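Myosin-I heavy chain (Dictyostelium discoideum, PDB 5EJY) is an actin-based class VII motor protein with ATPase activity that takes part in early phagocytosis and adhesion, seen here as its first MyTH4-FERM tail module. Local coordinates at residues 79-84 against 191-196; 419-424 against 469-474. All coordinates share one frame; numbering follows the deposited sequence.

Interaction 1 (79-84 against 191-196); sequences KDPADF and ELESIK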
ATOM      1  N   LYS A  79      -5.098   4.520  27.218  1.00 60.56           N
ATOM      2  CA  LYS A  79      -5.444   3.248  27.835  1.00 60.03           C
ATOM      3  C   LYS A  79      -6.259   2.336  26.914  1.00 64.93           C
ATOM      4  O   LYS A  79      -6.152   1.112  26.995  1.00 65.84           O
ATOM      5  CB  LYS A  79      -6.196   3.483  29.148  1.00 62.97           C
ATOM      6  N   ASP A  80      -7.071   2.929  26.044  1.00 57.58           N
ATOM      7  CA  ASP A  80      -7.937   2.144  25.171  1.00 55.66           C
ATOM      8  C   ASP A  80      -8.174   2.850  23.837  1.00 53.73           C
ATOM      9  O   ASP A  80      -9.294   3.271  23.546  1.00 51.58           O
ATOM     10  CB  ASP A  80      -9.272   1.885  25.870  1.00 55.99           C
ATOM     11  CG  ASP A  80     -10.073   0.781  25.211  1.00 58.85           C
ATOM     12  OD1 ASP A  80      -9.727   0.375  24.078  1.00 60.88           O
ATOM     13  OD2 ASP A  80     -11.057   0.321  25.828  1.00 61.46           O
ATOM     14  N   PRO A  81      -7.115   2.978  23.018  1.00 55.75           N
ATOM     15  CA  PRO A  81      -7.184   3.703  21.744  1.00 50.72           C
ATOM     16  C   PRO A  81      -8.373   3.279  20.886  1.00 47.02           C
ATOM     17  O   PRO A  81      -8.959   4.114  20.193  1.00 45.82           O
ATOM     18  CB  PRO A  81      -5.868   3.325  21.060  1.00 50.55           C
ATOM     19  CG  PRO A  81      -4.932   3.077  22.191  1.00 51.73           C
ATOM     20  CD  PRO A  81      -5.768   2.435  23.267  1.00 55.98           C
ATOM     21  N   ALA A  82      -8.728   2.001  20.932  1.00 47.07           N
ATOM     22  CA  ALA A  82      -9.852   1.508  20.148  1.00 42.91           C
ATOM     23  C   ALA A  82     -11.153   2.175  20.585  1.00 49.83           C
ATOM     24  O   ALA A  82     -11.976   2.561  19.754  1.00 47.53           O
ATOM     25  CB  ALA A  82      -9.956   0.004  20.266  1.00 48.63           C
ATOM     26  N   ASP A  83     -11.338   2.304  21.892  1.00 47.72           N
ATOM     27  CA  ASP A  83     -12.519   2.958  22.435  1.00 46.10           C
ATOM     28  C   ASP A  83     -12.483   4.461  22.144  1.00 43.11           C
ATOM     29  O   ASP A  83     -13.473   5.049  21.703  1.00 41.97           O
ATOM     30  CB  ASP A  83     -12.608   2.705  23.943  1.00 52.44           C
ATOM     31  CG  ASP A  83     -13.852   3.308  24.562  1.00 53.73           C
ATOM     32  OD1 ASP A  83     -14.918   3.275  23.912  1.00 62.13           O
ATOM     33  OD2 ASP A  83     -13.763   3.823  25.695  1.00 62.70           O
ATOM     34  N   PHE A  84     -11.332   5.074  22.387  1.00 40.56           N
ATOM     35  CA  PHE A  84     -11.150   6.501  22.158  1.00 39.17           C
ATOM     36  C   PHE A  84     -11.503   6.930  20.731  1.00 38.10           C
ATOM     37  O   PHE A  84     -12.065   8.000  20.512  1.00 33.66           O
ATOM     38  CB  PHE A  84      -9.707   6.892  22.457  1.00 42.17           C
ATOM     39  CG  PHE A  84      -9.428   8.355  22.290  1.00 41.49           C
ATOM     40  CD1 PHE A  84      -9.869   9.267  23.236  1.00 45.15           C
ATOM     41  CD2 PHE A  84      -8.719   8.820  21.194  1.00 37.48           C
ATOM     42  CE1 PHE A  84      -9.618  10.615  23.094  1.00 36.32           C
ATOM     43  CE2 PHE A  84      -8.458  10.173  21.041  1.00 40.25           C
ATOM     44  CZ  PHE A  84      -8.908  11.075  21.996  1.00 44.85           C
ATOM     45  N   GLU A 191      -2.827   5.278  12.228  1.00 24.04           N
ATOM     46  CA  GLU A 191      -2.837   6.487  11.413  1.00 23.61           C
ATOM     47  C   GLU A 191      -3.508   7.654  12.145  1.00 20.27           C
ATOM     48  O   GLU A 191      -3.013   8.784  12.114  1.00 21.77           O
ATOM     49  CB  GLU A 191      -3.524   6.210  10.067  1.00 19.84           C
ATOM     50  CG  GLU A 191      -3.587   7.425   9.139  1.00 18.79           C
ATOM     51  CD  GLU A 191      -4.392   7.153   7.872  1.00 18.56           C
ATOM     52  OE1 GLU A 191      -4.751   5.974   7.607  1.00 18.59           O
ATOM     53  OE2 GLU A 191      -4.663   8.114   7.127  1.00 22.16           O
ATOM     54  N   LEU A 192      -4.635   7.383  12.798  1.00 21.26           N
ATOM     55  CA  LEU A 192      -5.350   8.427  13.536  1.00 22.88           C
ATOM     56  C   LEU A 192      -4.490   9.024  14.641  1.00 25.06           C
ATOM     57  O   LEU A 192      -4.534  10.229  14.889  1.00 25.03           O
ATOM     58  CB  LEU A 192      -6.664   7.887  14.125  1.00 21.10           C
ATOM     59  CG  LEU A 192      -7.762   7.551  13.111  1.00 26.61           C
ATOM     60  CD1 LEU A 192      -8.879   6.786  13.779  1.00 22.82           C
ATOM     61  CD2 LEU A 192      -8.298   8.829  12.470  1.00 23.78           C
ATOM     62  N   GLU A 193      -3.707   8.180  15.305  1.00 26.56           N
ATOM     63  CA  GLU A 193      -2.782   8.664  16.335  1.00 26.84           C
ATOM     64  C   GLU A 193      -1.792   9.681  15.777  1.00 30.49           C
ATOM     65  O   GLU A 193      -1.579  10.738  16.371  1.00 31.64           O
ATOM     66  CB  GLU A 193      -2.072   7.488  17.017  1.00 32.42           C
ATOM     67  CG  GLU A 193      -3.018   6.669  17.883  1.00 33.48           C
ATOM     68  CD  GLU A 193      -2.389   5.411  18.458  1.00 49.51           C
ATOM     69  OE1 GLU A 193      -1.566   4.770  17.763  1.00 50.00           O
ATOM     70  OE2 GLU A 193      -2.732   5.057  19.609  1.00 56.37           O
ATOM     71  N   SER A 194      -1.202   9.371  14.629  1.00 24.61           N
ATOM     72  CA  SER A 194      -0.316  10.306  13.935  1.00 27.75           C
ATOM     73  C   SER A 194      -1.025  11.588  13.497  1.00 26.89           C
ATOM     74  O   SER A 194      -0.520  12.693  13.703  1.00 26.21           O
ATOM     75  CB  SER A 194       0.313   9.633  12.710  1.00 26.47           C
ATOM     76  OG  SER A 194       1.186   8.590  13.101  1.00 30.97           O
ATOM     77  N   ILE A 195      -2.191  11.445  12.868  1.00 22.74           N
ATOM     78  CA  ILE A 195      -2.945  12.606  12.416  1.00 21.21           C
ATOM     79  C   ILE A 195      -3.258  13.517  13.597  1.00 26.62           C
ATOM     80  O   ILE A 195      -3.057  14.730  13.524  1.00 25.92           O
ATOM     81  CB  ILE A 195      -4.274  12.193  11.744  1.00 23.72           C
ATOM     82  CG1 ILE A 195      -3.993  11.421  10.449  1.00 22.58           C
ATOM     83  CG2 ILE A 195      -5.133  13.429  11.452  1.00 21.08           C
ATOM     84  CD1 ILE A 195      -5.219  10.731   9.873  1.00 18.82           C
ATOM     85  N   LYS A 196      -3.754  12.921  14.680  1.00 23.98           N
ATOM     86  CA  LYS A 196      -4.126  13.683  15.872  1.00 28.02           C
ATOM     87  C   LYS A 196      -2.973  14.571  16.302  1.00 28.87           C
ATOM     88  O   LYS A 196      -3.163  15.766  16.567  1.00 26.37           O
ATOM     89  CB  LYS A 196      -4.538  12.745  17.020  1.00 28.43           C
ATOM     90  CG  LYS A 196      -4.819  13.450  18.360  1.00 32.96           C
ATOM     91  CD  LYS A 196      -5.545  12.534  19.349  1.00 35.15           C
ATOM     92  CE  LYS A 196      -5.159  12.807  20.799  1.00 40.82           C
ATOM     93  NZ  LYS A 196      -4.911  14.247  21.109  1.00 43.10           N
TER
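Glu193 and Lys196, one turn apart on helix 189-196, meet Pro81 and Phe84, likewise one turn apart at the start of helix 81-97. The contact is slight, with 111 Å² buried over both sides, and no hydrogen bond crosses it. Nearest in backbone are Pro81 and Glu193, their CA atoms 8.6 Å apart, a gap bridged by side chains. Leu192 packs on Tyr85 and Lys89 of helix 81-97. Glu193 reaches across with an extended chain: CG lies anti to the carbonyl carbon (chi1 -70°) and CD continues the line, bringing Glu193 OE2 to 3.9 Å from Pro81 CB and equally near Pro81 CG. The carboxylate thus rests against the proline ring by van der Waals contact. That ring belongs to the first turn of its helix, which Asp80 caps through a weak bond from Asp83 N to Asp80 OD1 (3.3 Å). Both helices belong to the MyTH4 domain, a helical bundle, and the contact joins an early helix to the one that leads into the FERM domain. Ile195 faces another bundle member, helix 119-133, at His130 and Phe131. Lys196 CD approaches the edge of the Phe84 ring, near its plane, 4.1 Å from Phe84 CE2, and the two side chains run roughly at right angles. Beyond CD the lysine bends, and NZ forms a salt bridge with Glu127, while on the phenylalanine side the ring also meets Tyr69, their planes inclined by about 55°.

Interaction 2 (419-424 against 469-474); sequences ESLPYP and IILENK
This is a small apolar contact between two loops of the last FERM lobe: the connection from strand 410-415 to strand 426-432, and the turn after strand 466-470. Leu471 is its centre, supplying 55 of the 99 Å² buried over both sides. A single methyl group does the touching. Leu471 CD1 lies 3.9 Å from Leu421 CD2, the leucine side chains meeting at a slant, and 3.7 Å from Tyr423 OH. The methyl sits at the edge of the tyrosine ring, near its plane, with Leu471 CD1 4.4 Å from Tyr423 CE2, so it does not meet a ring face; over one face of the Tyr423 ring stands Pro422 CG, 3.9 Å above the plane and displaced toward the rim. Tyr423 points its long axis at Leu471 with an unusual first torsion, chi1 -33°, well short of a staggered value. Its hydroxyl is not left to the methyl alone, because it hydrogen-bonds to Glu448 OE1, which should help to fix the ring's position. The nearest CA atoms, those of Leu421 and Leu471, are 10.4 Å apart and no hydrogen bond crosses, consistent with a contact made by side chains. Leu471 also begins a type I turn, closed by Lys474 N donating to Leu471 O over 3.0 Å, which links strands 466-470 and 476-480 as a hairpin. The arrangement is consistent with the PH-like F3 lobe of FERM domains, built of two antiparallel sheets and a C-terminal helix. Leu421 also packs on Leu477 of strand 476-480, Tyr423 rests on Ile438 of strand 435-440, and Leu471 lies against Glu448 and Val450 of strand 445-450.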
ATOM      1  N   GLU A 419      -9.870 -27.983 -21.151  1.00 38.87           N
ATOM      2  CA  GLU A 419      -9.801 -29.355 -21.634  1.00 38.68           C
ATOM      3  C   GLU A 419      -9.297 -29.406 -23.073  1.00 41.94           C
ATOM      4  O   GLU A 419      -9.247 -30.474 -23.689  1.00 45.12           O
ATOM      5  CB  GLU A 419     -11.176 -30.026 -21.524  1.00 48.01           C
ATOM      6  N   SER A 420      -8.932 -28.249 -23.611  1.00 37.41           N
ATOM      7  CA  SER A 420      -8.494 -28.169 -25.001  1.00 39.53           C
ATOM      8  C   SER A 420      -7.241 -27.317 -25.162  1.00 42.92           C
ATOM      9  O   SER A 420      -6.959 -26.810 -26.252  1.00 43.60           O
ATOM     10  CB  SER A 420      -9.612 -27.635 -25.895  1.00 40.40           C
ATOM     11  OG  SER A 420      -9.872 -26.272 -25.629  1.00 44.46           O
ATOM     12  N   LEU A 421      -6.504 -27.149 -24.067  1.00 36.74           N
ATOM     13  CA  LEU A 421      -5.173 -26.565 -24.125  1.00 34.52           C
ATOM     14  C   LEU A 421      -4.150 -27.596 -23.671  1.00 29.86           C
ATOM     15  O   LEU A 421      -4.420 -28.387 -22.779  1.00 36.87           O
ATOM     16  CB  LEU A 421      -5.092 -25.320 -23.242  1.00 32.96           C
ATOM     17  CG  LEU A 421      -5.972 -24.162 -23.695  1.00 33.75           C
ATOM     18  CD1 LEU A 421      -5.890 -23.001 -22.702  1.00 34.61           C
ATOM     19  CD2 LEU A 421      -5.557 -23.710 -25.080  1.00 40.78           C
ATOM     20  N   PRO A 422      -2.952 -27.565 -24.269  1.00 32.65           N
ATOM     21  CA  PRO A 422      -1.896 -28.563 -24.051  1.00 34.48           C
ATOM     22  C   PRO A 422      -1.124 -28.456 -22.747  1.00 40.55           C
ATOM     23  O   PRO A 422      -0.508 -29.444 -22.361  1.00 38.44           O
ATOM     24  CB  PRO A 422      -0.937 -28.311 -25.213  1.00 33.28           C
ATOM     25  CG  PRO A 422      -1.156 -26.903 -25.590  1.00 34.04           C
ATOM     26  CD  PRO A 422      -2.604 -26.610 -25.334  1.00 32.01           C
ATOM     27  N   TYR A 423      -1.130 -27.296 -22.096  1.00 36.46           N
ATOM     28  CA  TYR A 423      -0.286 -27.084 -20.918  1.00 35.14           C
ATOM     29  C   TYR A 423      -0.760 -27.869 -19.712  1.00 37.44           C
ATOM     30  O   TYR A 423      -1.940 -28.181 -19.598  1.00 39.22           O
ATOM     31  CB  TYR A 423      -0.240 -25.593 -20.571  1.00 27.20           C
ATOM     32  CG  TYR A 423      -0.320 -24.743 -21.803  1.00 28.92           C
ATOM     33  CD1 TYR A 423       0.741 -24.685 -22.693  1.00 27.05           C
ATOM     34  CD2 TYR A 423      -1.475 -24.038 -22.107  1.00 29.33           C
ATOM     35  CE1 TYR A 423       0.667 -23.921 -23.833  1.00 30.95           C
ATOM     36  CE2 TYR A 423      -1.560 -23.274 -23.249  1.00 30.52           C
ATOM     37  CZ  TYR A 423      -0.489 -23.224 -24.109  1.00 32.90           C
ATOM     38  OH  TYR A 423      -0.574 -22.467 -25.248  1.00 38.84           O
ATOM     39  N   PRO A 424       0.170 -28.189 -18.803  1.00 29.99           N
ATOM     40  CA  PRO A 424      -0.144 -28.760 -17.492  1.00 31.71           C
ATOM     41  C   PRO A 424      -1.035 -27.811 -16.697  1.00 37.54           C
ATOM     42  O   PRO A 424      -1.012 -26.598 -16.946  1.00 34.43           O
ATOM     43  CB  PRO A 424       1.230 -28.876 -16.826  1.00 37.56           C
ATOM     44  CG  PRO A 424       2.193 -28.950 -17.969  1.00 40.06           C
ATOM     45  CD  PRO A 424       1.619 -28.052 -19.014  1.00 39.41           C
ATOM     46  N   ILE A 469      -6.036 -14.551 -21.472  1.00 23.89           N
ATOM     47  CA  ILE A 469      -4.971 -14.137 -22.365  1.00 27.65           C
ATOM     48  C   ILE A 469      -5.182 -14.796 -23.722  1.00 30.16           C
ATOM     49  O   ILE A 469      -5.488 -15.982 -23.793  1.00 25.70           O
ATOM     50  CB  ILE A 469      -3.619 -14.556 -21.786  1.00 28.34           C
ATOM     51  CG1 ILE A 469      -3.337 -13.755 -20.502  1.00 31.69           C
ATOM     52  CG2 ILE A 469      -2.512 -14.365 -22.796  1.00 35.63           C
ATOM     53  CD1 ILE A 469      -2.707 -14.602 -19.422  1.00 33.00           C
ATOM     54  N   ILE A 470      -5.030 -14.023 -24.789  1.00 29.28           N
ATOM     55  CA  ILE A 470      -5.312 -14.542 -26.127  1.00 31.76           C
ATOM     56  C   ILE A 470      -4.066 -15.152 -26.742  1.00 34.40           C
ATOM     57  O   ILE A 470      -2.998 -14.518 -26.792  1.00 33.86           O
ATOM     58  CB  ILE A 470      -5.852 -13.450 -27.054  1.00 31.95           C
ATOM     59  CG1 ILE A 470      -7.055 -12.756 -26.421  1.00 37.72           C
ATOM     60  CG2 ILE A 470      -6.228 -14.036 -28.425  1.00 30.67           C
ATOM     61  CD1 ILE A 470      -8.261 -13.636 -26.294  1.00 35.05           C
ATOM     62  N   LEU A 471      -4.201 -16.389 -27.208  1.00 34.86           N
ATOM     63  CA  LEU A 471      -3.107 -17.075 -27.882  1.00 35.64           C
ATOM     64  C   LEU A 471      -3.077 -16.756 -29.380  1.00 29.78           C
ATOM     65  O   LEU A 471      -3.997 -16.131 -29.921  1.00 32.33           O
ATOM     66  CB  LEU A 471      -3.193 -18.579 -27.628  1.00 36.35           C
ATOM     67  CG  LEU A 471      -3.377 -18.894 -26.144  1.00 36.06           C
ATOM     68  CD1 LEU A 471      -3.608 -20.382 -25.890  1.00 35.07           C
ATOM     69  CD2 LEU A 471      -2.178 -18.379 -25.339  1.00 34.81           C
ATOM     70  N   GLU A 472      -2.007 -17.167 -30.045  1.00 34.14           N
ATOM     71  CA  GLU A 472      -1.823 -16.831 -31.456  1.00 43.12           C
ATOM     72  C   GLU A 472      -2.955 -17.388 -32.341  1.00 41.36           C
ATOM     73  O   GLU A 472      -3.310 -16.781 -33.357  1.00 39.14           O
ATOM     74  CB  GLU A 472      -0.446 -17.307 -31.942  1.00 46.15           C
ATOM     75  CG  GLU A 472      -0.170 -17.058 -33.425  1.00 52.12           C
ATOM     76  CD  GLU A 472      -0.221 -15.583 -33.810  1.00 53.10           C
ATOM     77  OE1 GLU A 472       0.368 -14.749 -33.090  1.00 53.25           O
ATOM     78  OE2 GLU A 472      -0.854 -15.257 -34.841  1.00 62.99           O
ATOM     79  N   ASN A 473      -3.543 -18.511 -31.930  1.00 35.48           N
ATOM     80  CA  ASN A 473      -4.615 -19.142 -32.712  1.00 35.79           C
ATOM     81  C   ASN A 473      -6.000 -18.600 -32.388  1.00 40.58           C
ATOM     82  O   ASN A 473      -7.023 -19.165 -32.799  1.00 32.45           O
ATOM     83  CB  ASN A 473      -4.589 -20.667 -32.572  1.00 31.81           C
ATOM     84  CG  ASN A 473      -4.696 -21.138 -31.128  1.00 38.82           C
ATOM     85  OD1 ASN A 473      -5.214 -20.431 -30.263  1.00 28.76           O
ATOM     86  ND2 ASN A 473      -4.220 -22.352 -30.870  1.00 36.83           N
ATOM     87  N   LYS A 474      -6.019 -17.504 -31.640  1.00 29.51           N
ATOM     88  CA  LYS A 474      -7.251 -16.832 -31.271  1.00 29.95           C
ATOM     89  C   LYS A 474      -8.009 -17.487 -30.115  1.00 26.94           C
ATOM     90  O   LYS A 474      -9.039 -16.968 -29.701  1.00 34.13           O
ATOM     91  CB  LYS A 474      -8.173 -16.635 -32.489  1.00 34.04           C
ATOM     92  CG  LYS A 474      -7.529 -15.862 -33.636  1.00 37.32           C
ATOM     93  CD  LYS A 474      -8.574 -15.245 -34.561  1.00 43.34           C
ATOM     94  CE  LYS A 474      -7.934 -14.275 -35.555  1.00 50.24           C
ATOM     95  NZ  LYS A 474      -7.425 -13.024 -34.905  1.00 49.82           N
TER

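Interactions 1 and 2 belong to different domains of the tail module and lie on opposite sides of the chain's centre. Their own centres are 53 Å apart, their nearest atoms about 34 Å, so they do not touch. In sequence they follow in series: interaction 1 closes within the MyTH4 domain before interaction 2 opens in the FERM domain. The centre of interaction 1 is about 21 Å from the centre of the chain, that of interaction 2 about 34 Å. The segments of the first are separated by a chiefly helical part of the chain, those of the second by strands and loops without helix.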